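Local coordinates for putative flavoprotein (Bacteroides eggerthii, PDB 4ICI) that binds flavin mononucleotide in a flavodoxin-like fold and probably serves in electron transfer or a related redox reaction, its precise role being unknown, at residues A19-T24 with I45-P50; E32-A37 with K159-W164; W99-R104 with I131-T136. All blocks are in the same frame, centred on the assembly; numbering follows the deposited sequence.

Interaction 1: residues A19-T24 with I45-P50; sequences AYFSAT and IAPAQP. With FMN (flavin mononucleotide), chain B; EDO (1,2-ethanediol), chain E; EDO (1,2-ethanediol), chain G.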
loop_
_atom_site.group_PDB
_atom_site.type_symbol
_atom_site.label_atom_id
_atom_site.label_comp_id
_atom_site.label_asym_id
_atom_site.label_seq_id
_atom_site.Cartn_x
_atom_site.Cartn_y
_atom_site.Cartn_z
ATOM N N ALA A 19 1.907 -6.538 -0.705
ATOM C CA ALA A 19 2.276 -5.897 0.555
ATOM C C ALA A 19 1.187 -4.904 0.916
ATOM O O ALA A 19 0.652 -4.223 0.038
ATOM C CB ALA A 19 3.658 -5.192 0.420
ATOM N N TYR A 20 0.850 -4.810 2.200
ATOM C CA TYR A 20 -0.195 -3.891 2.589
ATOM C C TYR A 20 -0.091 -3.468 4.028
ATOM O O TYR A 20 0.344 -4.260 4.881
ATOM C CB TYR A 20 -1.599 -4.484 2.309
ATOM C CG TYR A 20 -1.915 -5.635 3.220
ATOM C CD1 TYR A 20 -1.452 -6.928 2.956
ATOM C CD2 TYR A 20 -2.588 -5.418 4.405
ATOM C CE1 TYR A 20 -1.721 -7.976 3.828
ATOM C CE2 TYR A 20 -2.841 -6.440 5.269
ATOM C CZ TYR A 20 -2.408 -7.723 4.980
ATOM O OH TYR A 20 -2.671 -8.761 5.864
ATOM N N PHE A 21 -0.526 -2.240 4.270
ATOM C CA PHE A 21 -0.774 -1.740 5.614
ATOM C C PHE A 21 -2.287 -1.611 5.797
ATOM O O PHE A 21 -3.009 -1.137 4.911
ATOM C CB PHE A 21 -0.107 -0.368 5.774
ATOM C CG PHE A 21 -0.502 0.377 7.034
ATOM C CD1 PHE A 21 -0.255 -0.155 8.281
ATOM C CD2 PHE A 21 -1.104 1.602 6.950
ATOM C CE1 PHE A 21 -0.633 0.517 9.409
ATOM C CE2 PHE A 21 -1.474 2.280 8.080
ATOM C CZ PHE A 21 -1.239 1.724 9.323
ATOM N N SER A 22 -2.763 -2.053 6.958
ATOM C CA SER A 22 -4.159 -1.924 7.313
ATOM C C SER A 22 -4.250 -1.634 8.799
ATOM O O SER A 22 -3.721 -2.398 9.617
ATOM C CB SER A 22 -4.899 -3.202 6.982
ATOM O OG SER A 22 -6.297 -3.076 7.232
ATOM N N ALA A 23 -4.911 -0.546 9.153
ATOM C CA ALA A 23 -5.098 -0.196 10.560
ATOM C C ALA A 23 -6.362 -0.777 11.166
ATOM O O ALA A 23 -6.354 -1.155 12.359
ATOM C CB ALA A 23 -5.069 1.331 10.738
ATOM N N THR A 24 -7.451 -0.828 10.388
ATOM C CA THR A 24 -8.708 -1.410 10.864
ATOM C C THR A 24 -9.290 -2.548 10.021
ATOM O O THR A 24 -10.492 -2.865 10.144
ATOM C CB THR A 24 -9.798 -0.342 11.095
ATOM O OG1 THR A 24 -9.941 0.508 9.964
ATOM C CG2 THR A 24 -9.491 0.497 12.368
ATOM N N ILE A 45 2.346 -5.305 6.379
ATOM C CA ILE A 45 3.316 -4.318 6.855
ATOM C C ILE A 45 2.878 -3.964 8.273
ATOM O O ILE A 45 1.926 -3.192 8.444
ATOM C CB ILE A 45 3.318 -3.057 5.955
ATOM C CG1 ILE A 45 3.699 -3.408 4.483
ATOM C CG2 ILE A 45 4.246 -2.002 6.538
ATOM C CD1 ILE A 45 3.422 -2.284 3.451
ATOM N N ALA A 46 3.533 -4.575 9.268
ATOM C CA ALA A 46 3.105 -4.462 10.648
ATOM C C ALA A 46 3.880 -3.364 11.353
ATOM O O ALA A 46 5.112 -3.399 11.413
ATOM C CB ALA A 46 3.301 -5.784 11.408
ATOM N N PRO A 47 3.181 -2.370 11.878
ATOM C CA PRO A 47 3.879 -1.373 12.668
ATOM C C PRO A 47 4.505 -1.941 13.942
ATOM O O PRO A 47 3.899 -2.752 14.635
ATOM C CB PRO A 47 2.817 -0.367 13.029
ATOM C CG PRO A 47 1.554 -0.963 12.706
ATOM C CD PRO A 47 1.741 -2.159 11.841
ATOM N N ALA A 48 5.702 -1.485 14.263
ATOM C CA ALA A 48 6.341 -1.853 15.503
ATOM C C ALA A 48 5.513 -1.410 16.723
ATOM O O ALA A 48 5.496 -2.105 17.741
ATOM C CB ALA A 48 7.740 -1.291 15.553
ATOM N N GLN A 49 4.838 -0.274 16.601
ATOM C CA GLN A 49 3.890 0.182 17.599
ATOM C C GLN A 49 2.522 0.254 16.949
ATOM O O GLN A 49 2.267 1.130 16.107
ATOM C CB GLN A 49 4.262 1.552 18.158
ATOM C CG GLN A 49 3.311 2.024 19.294
ATOM C CD GLN A 49 3.717 3.286 19.949
ATOM O OE1 GLN A 49 2.912 4.271 20.071
ATOM N NE2 GLN A 49 4.942 3.298 20.423
ATOM N N PRO A 50 1.618 -0.678 17.309
ATOM C CA PRO A 50 0.269 -0.667 16.723
ATOM C C PRO A 50 -0.484 0.652 16.857
ATOM O O PRO A 50 -0.321 1.371 17.837
ATOM C CB PRO A 50 -0.452 -1.769 17.499
ATOM C CG PRO A 50 0.655 -2.724 17.856
ATOM C CD PRO A 50 1.825 -1.846 18.168
HETATM N N1 FMN B . -10.906 8.388 3.609
HETATM C C2 FMN B . -10.993 9.169 2.483
HETATM O O2 FMN B . -11.832 8.892 1.629
HETATM N N3 FMN B . -10.145 10.259 2.335
HETATM C C4 FMN B . -9.227 10.632 3.301
HETATM O O4 FMN B . -8.482 11.594 3.032
HETATM C C4A FMN B . -9.163 9.856 4.469
HETATM N N5 FMN B . -8.268 10.200 5.505
HETATM C C5A FMN B . -8.219 9.366 6.630
HETATM C C6 FMN B . -7.313 9.662 7.658
HETATM C C7 FMN B . -7.227 8.860 8.768
HETATM C C7M FMN B . -6.219 9.160 9.836
HETATM C C8 FMN B . -8.025 7.734 8.888
HETATM C C8M FMN B . -7.939 6.866 10.122
HETATM C C9 FMN B . -8.934 7.438 7.881
HETATM C C9A FMN B . -9.032 8.237 6.725
HETATM N N10 FMN B . -9.937 7.936 5.695
HETATM C C10 FMN B . -9.996 8.735 4.579
HETATM C "C1'" FMN B . -10.787 6.694 5.781
HETATM C "C2'" FMN B . -9.916 5.466 5.392
HETATM O "O2'" FMN B . -9.215 5.618 4.181
HETATM C "C3'" FMN B . -10.777 4.202 5.192
HETATM O "O3'" FMN B . -11.702 4.040 6.315
HETATM C "C4'" FMN B . -9.945 2.911 4.929
HETATM O "O4'" FMN B . -10.823 1.973 4.354
HETATM C "C5'" FMN B . -9.418 2.321 6.292
HETATM O "O5'" FMN B . -8.681 1.180 5.936
HETATM P P FMN B . -8.114 0.143 7.016
HETATM O O1P FMN B . -9.364 -0.454 7.683
HETATM O O2P FMN B . -7.243 -0.801 6.336
HETATM O O3P FMN B . -7.262 0.879 8.056
HETATM C C1 EDO E . -0.446 -5.708 9.698
HETATM O O1 EDO E . -0.535 -4.992 10.941
HETATM C C2 EDO E . -0.955 -4.926 8.472
HETATM O O2 EDO E . -0.761 -3.537 8.556
HETATM C C1 EDO G . -3.780 -7.544 8.345
HETATM O O1 EDO G . -3.098 -8.797 8.288
HETATM C C2 EDO G . -4.866 -7.302 9.411
HETATM O O2 EDO G . -6.150 -7.990 9.276
#

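Interaction 2: residues E32-A37 with K159-W164; sequences EKLGAA and KAIRAW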
loop_
_atom_site.group_PDB
_atom_site.type_symbol
_atom_site.label_atom_id
_atom_site.label_comp_id
_atom_site.label_asym_id
_atom_site.label_seq_id
_atom_site.Cartn_x
_atom_site.Cartn_y
_atom_site.Cartn_z
ATOM N N GLU A 32 -6.395 -9.392 0.613
ATOM C CA GLU A 32 -6.681 -10.835 0.574
ATOM C C GLU A 32 -7.378 -11.237 -0.718
ATOM O O GLU A 32 -7.016 -12.262 -1.326
ATOM C CB GLU A 32 -7.511 -11.210 1.784
ATOM C CG GLU A 32 -7.732 -12.706 1.964
ATOM C CD GLU A 32 -8.507 -13.052 3.203
ATOM O OE1 GLU A 32 -8.605 -12.179 4.089
ATOM O OE2 GLU A 32 -8.989 -14.206 3.329
ATOM N N LYS A 33 -8.339 -10.420 -1.147
ATOM C CA LYS A 33 -9.026 -10.677 -2.420
ATOM C C LYS A 33 -8.044 -10.576 -3.595
ATOM O O LYS A 33 -8.045 -11.415 -4.500
ATOM C CB LYS A 33 -10.172 -9.695 -2.634
ATOM C CG LYS A 33 -11.345 -9.818 -1.687
ATOM C CD LYS A 33 -12.501 -8.874 -2.096
ATOM C CE LYS A 33 -13.807 -9.231 -1.384
ATOM N NZ LYS A 33 -15.022 -8.573 -2.006
ATOM N N LEU A 34 -7.203 -9.535 -3.581
ATOM C CA LEU A 34 -6.198 -9.371 -4.630
ATOM C C LEU A 34 -5.234 -10.555 -4.687
ATOM O O LEU A 34 -4.990 -11.136 -5.750
ATOM C CB LEU A 34 -5.464 -8.051 -4.423
ATOM C CG LEU A 34 -4.355 -7.718 -5.402
ATOM C CD1 LEU A 34 -4.829 -7.744 -6.855
ATOM C CD2 LEU A 34 -3.834 -6.307 -5.041
ATOM N N GLY A 35 -4.682 -10.932 -3.533
ATOM C CA GLY A 35 -3.741 -12.032 -3.490
ATOM C C GLY A 35 -4.370 -13.344 -3.947
ATOM O O GLY A 35 -3.747 -14.087 -4.695
ATOM N N ALA A 36 -5.610 -13.603 -3.511
ATOM C CA ALA A 36 -6.359 -14.800 -3.958
ATOM C C ALA A 36 -6.528 -14.801 -5.471
ATOM O O ALA A 36 -6.351 -15.844 -6.118
ATOM C CB ALA A 36 -7.720 -14.885 -3.260
ATOM N N ALA A 37 -6.797 -13.630 -6.036
ATOM C CA ALA A 37 -7.106 -13.542 -7.467
ATOM C C ALA A 37 -5.876 -13.835 -8.313
ATOM O O ALA A 37 -5.975 -14.449 -9.390
ATOM C CB ALA A 37 -7.670 -12.146 -7.789
ATOM N N LYS A 159 -13.340 -10.583 -11.189
ATOM C CA LYS A 159 -13.518 -10.107 -12.566
ATOM C C LYS A 159 -12.997 -8.687 -12.725
ATOM O O LYS A 159 -12.372 -8.353 -13.745
ATOM C CB LYS A 159 -14.992 -10.175 -13.003
ATOM C CG LYS A 159 -15.513 -11.585 -13.227
ATOM C CD LYS A 159 -17.003 -11.568 -13.500
ATOM C CE LYS A 159 -17.497 -12.984 -13.788
ATOM N NZ LYS A 159 -18.995 -13.114 -13.715
ATOM N N ALA A 160 -13.233 -7.851 -11.732
ATOM C CA ALA A 160 -12.766 -6.470 -11.804
ATOM C C ALA A 160 -11.244 -6.409 -11.655
ATOM O O ALA A 160 -10.580 -5.612 -12.331
ATOM C CB ALA A 160 -13.459 -5.616 -10.768
ATOM N N ILE A 161 -10.688 -7.234 -10.773
ATOM C CA ILE A 161 -9.236 -7.302 -10.607
ATOM C C ILE A 161 -8.580 -7.753 -11.902
ATOM O O ILE A 161 -7.612 -7.143 -12.364
ATOM C CB ILE A 161 -8.830 -8.200 -9.415
ATOM C CG1 ILE A 161 -9.242 -7.518 -8.101
ATOM C CG2 ILE A 161 -7.312 -8.554 -9.487
ATOM C CD1 ILE A 161 -9.270 -8.419 -6.851
ATOM N N ARG A 162 -9.121 -8.797 -12.523
ATOM C CA ARG A 162 -8.532 -9.297 -13.747
ATOM C C ARG A 162 -8.569 -8.247 -14.855
ATOM O O ARG A 162 -7.610 -8.120 -15.604
ATOM C CB ARG A 162 -9.197 -10.616 -14.168
ATOM C CG ARG A 162 -8.890 -11.711 -13.146
ATOM C CD ARG A 162 -9.202 -13.116 -13.661
ATOM N NE ARG A 162 -9.001 -14.103 -12.600
ATOM C CZ ARG A 162 -7.814 -14.481 -12.114
ATOM N NH1 ARG A 162 -6.669 -13.972 -12.589
ATOM N NH2 ARG A 162 -7.766 -15.389 -11.142
ATOM N N ALA A 163 -9.652 -7.481 -14.944
ATOM C CA ALA A 163 -9.760 -6.452 -15.982
ATOM C C ALA A 163 -8.696 -5.361 -15.767
ATOM O O ALA A 163 -8.023 -4.931 -16.701
ATOM C CB ALA A 163 -11.199 -5.842 -15.999
ATOM N N TRP A 164 -8.563 -4.889 -14.527
ATOM C CA TRP A 164 -7.512 -3.933 -14.167
ATOM C C TRP A 164 -6.128 -4.442 -14.591
ATOM O O TRP A 164 -5.335 -3.720 -15.227
ATOM C CB TRP A 164 -7.560 -3.724 -12.654
ATOM C CG TRP A 164 -6.341 -3.107 -11.991
ATOM C CD1 TRP A 164 -5.485 -2.148 -12.478
ATOM C CD2 TRP A 164 -5.921 -3.372 -10.665
ATOM N NE1 TRP A 164 -4.572 -1.796 -11.515
ATOM C CE2 TRP A 164 -4.814 -2.538 -10.392
ATOM C CE3 TRP A 164 -6.396 -4.207 -9.664
ATOM C CZ2 TRP A 164 -4.172 -2.533 -9.156
ATOM C CZ3 TRP A 164 -5.738 -4.234 -8.452
ATOM C CH2 TRP A 164 -4.655 -3.393 -8.198
#

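Interaction 3: residues W99-R104 with I131-T136; sequences WDLAPR and IGNSAT. With FMN (flavin mononucleotide), chain B.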
loop_
_atom_site.group_PDB
_atom_site.type_symbol
_atom_site.label_atom_id
_atom_site.label_comp_id
_atom_site.label_asym_id
_atom_site.label_seq_id
_atom_site.Cartn_x
_atom_site.Cartn_y
_atom_site.Cartn_z
ATOM N N TRP A 99 -5.733 11.441 4.671
ATOM C CA TRP A 99 -5.568 12.808 4.196
ATOM C C TRP A 99 -5.091 12.852 2.725
ATOM O O TRP A 99 -4.207 13.619 2.352
ATOM C CB TRP A 99 -4.609 13.556 5.121
ATOM C CG TRP A 99 -5.125 13.678 6.520
ATOM C CD1 TRP A 99 -4.854 12.850 7.597
ATOM C CD2 TRP A 99 -6.073 14.652 6.996
ATOM N NE1 TRP A 99 -5.566 13.274 8.692
ATOM C CE2 TRP A 99 -6.311 14.372 8.354
ATOM C CE3 TRP A 99 -6.725 15.730 6.405
ATOM C CZ2 TRP A 99 -7.188 15.129 9.136
ATOM C CZ3 TRP A 99 -7.602 16.495 7.182
ATOM C CH2 TRP A 99 -7.822 16.187 8.534
ATOM N N ASP A 100 -5.727 12.027 1.896
ATOM C CA ASP A 100 -5.463 11.935 0.448
ATOM C C ASP A 100 -4.050 11.455 0.102
ATOM O O ASP A 100 -3.582 11.676 -1.024
ATOM C CB ASP A 100 -5.776 13.282 -0.244
ATOM C CG ASP A 100 -6.364 13.128 -1.646
ATOM O OD1 ASP A 100 -6.706 11.991 -2.085
ATOM O OD2 ASP A 100 -6.430 14.196 -2.304
ATOM N N LEU A 101 -3.404 10.785 1.056
ATOM C CA LEU A 101 -2.045 10.298 0.894
ATOM C C LEU A 101 -1.913 8.851 1.363
ATOM O O LEU A 101 -2.770 8.329 2.064
ATOM C CB LEU A 101 -1.063 11.158 1.717
ATOM C CG LEU A 101 -0.888 12.614 1.295
ATOM C CD1 LEU A 101 -0.181 13.385 2.440
ATOM C CD2 LEU A 101 -0.142 12.720 -0.046
ATOM N N ALA A 102 -0.810 8.226 0.992
ATOM C CA ALA A 102 -0.393 6.982 1.647
ATOM C C ALA A 102 0.080 7.291 3.069
ATOM O O ALA A 102 0.813 8.250 3.295
ATOM C CB ALA A 102 0.738 6.319 0.892
ATOM N N PRO A 103 -0.315 6.455 4.043
ATOM C CA PRO A 103 0.308 6.537 5.365
ATOM C C PRO A 103 1.821 6.468 5.280
ATOM O O PRO A 103 2.372 5.773 4.408
ATOM C CB PRO A 103 -0.279 5.326 6.101
ATOM C CG PRO A 103 -1.595 5.055 5.401
ATOM C CD PRO A 103 -1.307 5.378 3.961
ATOM N N ARG A 104 2.498 7.176 6.187
ATOM C CA ARG A 104 3.951 7.249 6.124
ATOM C C ARG A 104 4.664 5.911 6.294
ATOM O O ARG A 104 5.794 5.763 5.844
ATOM C CB ARG A 104 4.488 8.274 7.107
ATOM C CG ARG A 104 3.889 9.681 7.045
ATOM C CD ARG A 104 3.915 10.316 5.718
ATOM N NE ARG A 104 3.482 11.713 5.782
ATOM C CZ ARG A 104 3.299 12.482 4.707
ATOM N NH1 ARG A 104 3.513 11.980 3.489
ATOM N NH2 ARG A 104 2.993 13.763 4.865
ATOM N N ILE A 131 -7.816 7.092 -5.352
ATOM C CA ILE A 131 -6.419 6.776 -5.119
ATOM C C ILE A 131 -5.452 7.736 -5.787
ATOM O O ILE A 131 -4.285 7.780 -5.409
ATOM C CB ILE A 131 -6.075 5.328 -5.571
ATOM C CG1 ILE A 131 -4.767 4.823 -4.910
ATOM C CG2 ILE A 131 -6.066 5.186 -7.114
ATOM C CD1 ILE A 131 -4.470 3.334 -5.162
ATOM N N GLY A 132 -5.916 8.492 -6.778
ATOM C CA GLY A 132 -5.011 9.233 -7.649
ATOM C C GLY A 132 -3.983 10.108 -6.972
ATOM O O GLY A 132 -2.791 10.066 -7.325
ATOM N N ASN A 133 -4.430 10.929 -6.023
ATOM C CA ASN A 133 -3.469 11.820 -5.363
ATOM C C ASN A 133 -2.346 11.079 -4.655
ATOM O O ASN A 133 -1.166 11.377 -4.845
ATOM C CB ASN A 133 -4.137 12.787 -4.401
ATOM C CG ASN A 133 -3.185 13.875 -3.949
ATOM O OD1 ASN A 133 -2.809 14.748 -4.758
ATOM N ND2 ASN A 133 -2.709 13.782 -2.715
ATOM N N SER A 134 -2.730 10.059 -3.911
ATOM C CA SER A 134 -1.751 9.325 -3.120
ATOM C C SER A 134 -0.756 8.668 -4.054
ATOM O O SER A 134 0.440 8.631 -3.773
ATOM C CB SER A 134 -2.468 8.303 -2.223
ATOM O OG SER A 134 -3.046 7.220 -2.949
ATOM N N ALA A 135 -1.249 8.088 -5.163
ATOM C CA ALA A 135 -0.401 7.424 -6.126
ATOM C C ALA A 135 0.535 8.394 -6.841
ATOM O O ALA A 135 1.703 8.086 -7.076
ATOM C CB ALA A 135 -1.258 6.651 -7.121
ATOM N N THR A 136 0.022 9.564 -7.171
ATOM C CA THR A 136 0.847 10.617 -7.792
ATOM C C THR A 136 1.995 11.027 -6.871
ATOM O O THR A 136 3.138 11.128 -7.307
ATOM C CB THR A 136 -0.011 11.816 -8.172
ATOM O OG1 THR A 136 -0.893 11.420 -9.223
ATOM C CG2 THR A 136 0.816 13.031 -8.619
HETATM N N1 FMN B . -10.906 8.388 3.609
HETATM C C2 FMN B . -10.993 9.169 2.483
HETATM O O2 FMN B . -11.832 8.892 1.629
HETATM N N3 FMN B . -10.145 10.259 2.335
HETATM C C4 FMN B . -9.227 10.632 3.301
HETATM O O4 FMN B . -8.482 11.594 3.032
HETATM C C4A FMN B . -9.163 9.856 4.469
HETATM N N5 FMN B . -8.268 10.200 5.505
HETATM C C5A FMN B . -8.219 9.366 6.630
HETATM C C6 FMN B . -7.313 9.662 7.658
HETATM C C7 FMN B . -7.227 8.860 8.768
HETATM C C7M FMN B . -6.219 9.160 9.836
HETATM C C8 FMN B . -8.025 7.734 8.888
HETATM C C8M FMN B . -7.939 6.866 10.122
HETATM C C9 FMN B . -8.934 7.438 7.881
HETATM C C9A FMN B . -9.032 8.237 6.725
HETATM N N10 FMN B . -9.937 7.936 5.695
HETATM C C10 FMN B . -9.996 8.735 4.579
HETATM C "C1'" FMN B . -10.787 6.694 5.781
HETATM C "C2'" FMN B . -9.916 5.466 5.392
HETATM O "O2'" FMN B . -9.215 5.618 4.181
HETATM C "C3'" FMN B . -10.777 4.202 5.192
HETATM O "O3'" FMN B . -11.702 4.040 6.315
HETATM C "C4'" FMN B . -9.945 2.911 4.929
HETATM O "O4'" FMN B . -10.823 1.973 4.354
HETATM C "C5'" FMN B . -9.418 2.321 6.292
HETATM O "O5'" FMN B . -8.681 1.180 5.936
HETATM P P FMN B . -8.114 0.143 7.016
HETATM O O1P FMN B . -9.364 -0.454 7.683
HETATM O O2P FMN B . -7.243 -0.801 6.336
HETATM O O3P FMN B . -7.262 0.879 8.056
HETATM O O HOH W 1 -5.372 9.614 -2.822
HETATM O O HOH W 2 -7.123 11.551 -4.876
HETATM O O HOH W 3 0.908 9.422 -1.027
#

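Interaction 1: residues A19-T24 with I45-P50
The backbones of 19-24 and 45-50 meet through one nearly straight hydrogen bond, Ile45 N to Tyr20 O at 2.7 Å (173° at the hydrogen), with the CA atoms of Phe21 and Ile45 nearest each other. This is where strands 16-20 and 41-44 part, at their C-terminal ends in the parallel flavodoxin-like sheet, the first running on into the phosphate-binding loop. The side chain of Ile45 lies against the Tyr20 peptide, with CD1 reaching the methyl of Ala19 at 4.2 Å. Ile106 and Phe109 of helix 104-112 also touch Ile45.

Phe21 has CG anti to its backbone N (chi1 169°), and its ring presents an edge to the second segment. Phe21 CD1 lies 3.7 Å from Ile45 O, which is in the ring plane, and Phe21 CE1 is 4.2 Å from Pro47 CG. A 1,2-ethanediol, probably from the crystallisation liquor, bridges the two segments, its O2 accepting from Ser22 N and donating to Ile45 O.

Beyond the split, Ser22, Ala23 and Thr24 grip the FMN phosphate. The backbone N atoms of Ala23 and Thr24 donate to O3P of FMN, Ser22 OG to its O2P at 2.6 Å, and Thr24 OG1 to its O1P at 2.5 Å.

Interaction 2: residues E32-A37 with K159-W164
Leu34, Ala37, Ile161 and Trp164 form the apolar centre where helix segments 32-37 and 159-164 cross at -69°, their axes 10.1 Å apart at closest approach. Ile161 points at the other helix and uses both its branches. Its CG2 meets Leu34 CD1 at 3.7 Å and the Ala37 methyl at 4.0 Å, while CD1 lies over the backbone beside Leu34 CA and Lys33 O. Leu34 CG is anti to the backbone N (chi1 179°); at the end of that side chain, CD1 touches both Ile161 and Trp164 CZ3, the latter at 4.0 Å. The Leu34 and Trp164 side chains cross at about a right angle.

The polar contact lies at the margin. Arg162, extended from CG to NE, brings NH2 to Ala37 O at 2.7 Å, but the bond is weak because its angle at the hydrogen is only 117°. The same NH2 also forms a salt bridge with Glu158, so the guanidinium joins its own helix to the other.

Within the flavodoxin-like fold, this contact packs helices 26-38 and 158-168 together beside the sheet. Leu34 reaches Phe123 and Trp164 reaches Val121, both on strand 119-125, while Trp164 NE1 is hydrogen-bonded to Glu149 O of strand 146-152.

Interaction 3: residues W99-R104 with I131-T136
Asn133 and Asp100 carry the contact between loop 99-104, which binds the flavin at the C-terminal ends of the strands of the flavodoxin-like fold, and the first turn of helix 132-141. From its CB, Asn133 points toward the loop, and this carbon rests against the Asp100 carboxylate, 3.4 Å from OD2 and 3.5 Å from OD1. CG stands anti to the backbone N (chi1 -168°) and lies about equally far from OD2 and the main-chain O of Asp100. At the tip, ND2 donates to Asp100 O at 2.8 Å in an almost straight bond, 176° at the hydrogen. The acceptor lies in the amide plane of Asn133, although the donor is tilted 34° from the carbonyl plane. ND2 also touches Leu101 CD2 at 3.9 Å.

The Asp100 side chain crosses that of Asn133 at about a right angle, and its OD1 is within hydrogen-bonding distance of two waters. One takes the N-H of Ser134 and the other that of Asn133, so the carboxylate is linked through water to both backbone amides. A third water joins Ala102 N to Ser134 O. Ser134 CB packs 3.6 Å from Ala102 N, while OG donates to Ile131 O at 2.8 Å and is hydrogen-bonded to Tyr95 OH.

In the same loop, Trp99 N donates to FMN N5 at 2.9 Å and Asp100 N to FMN O4. The loop runs from strand 90-96 past the isoalloxazine to helix 104-112, with helix 132-141, which follows strand 119-125, packed against it and Met69 of helix 64-70 touching Trp99 and Leu101.

From the N terminus, strand 16-20 enters interaction 1, which closes a short loop through helix 26-38 and strand 41-44. Helix 26-38, inside that loop, is also one side of interaction 2, whose partner, helix 158-168, lies near the C terminus; the segments of interactions 1 and 2 therefore alternate along the chain. Interaction 3 follows interaction 1 in series and falls wholly within the long span bracketed by interaction 2, closing its own loop through helix 104-112 and strand 119-125. Interactions 1 and 3 touch through Phe21 and Pro103 and hold opposite parts of one FMN, the phosphate and the flavin ring, whereas interaction 2 joins helices from the two ends of the chain.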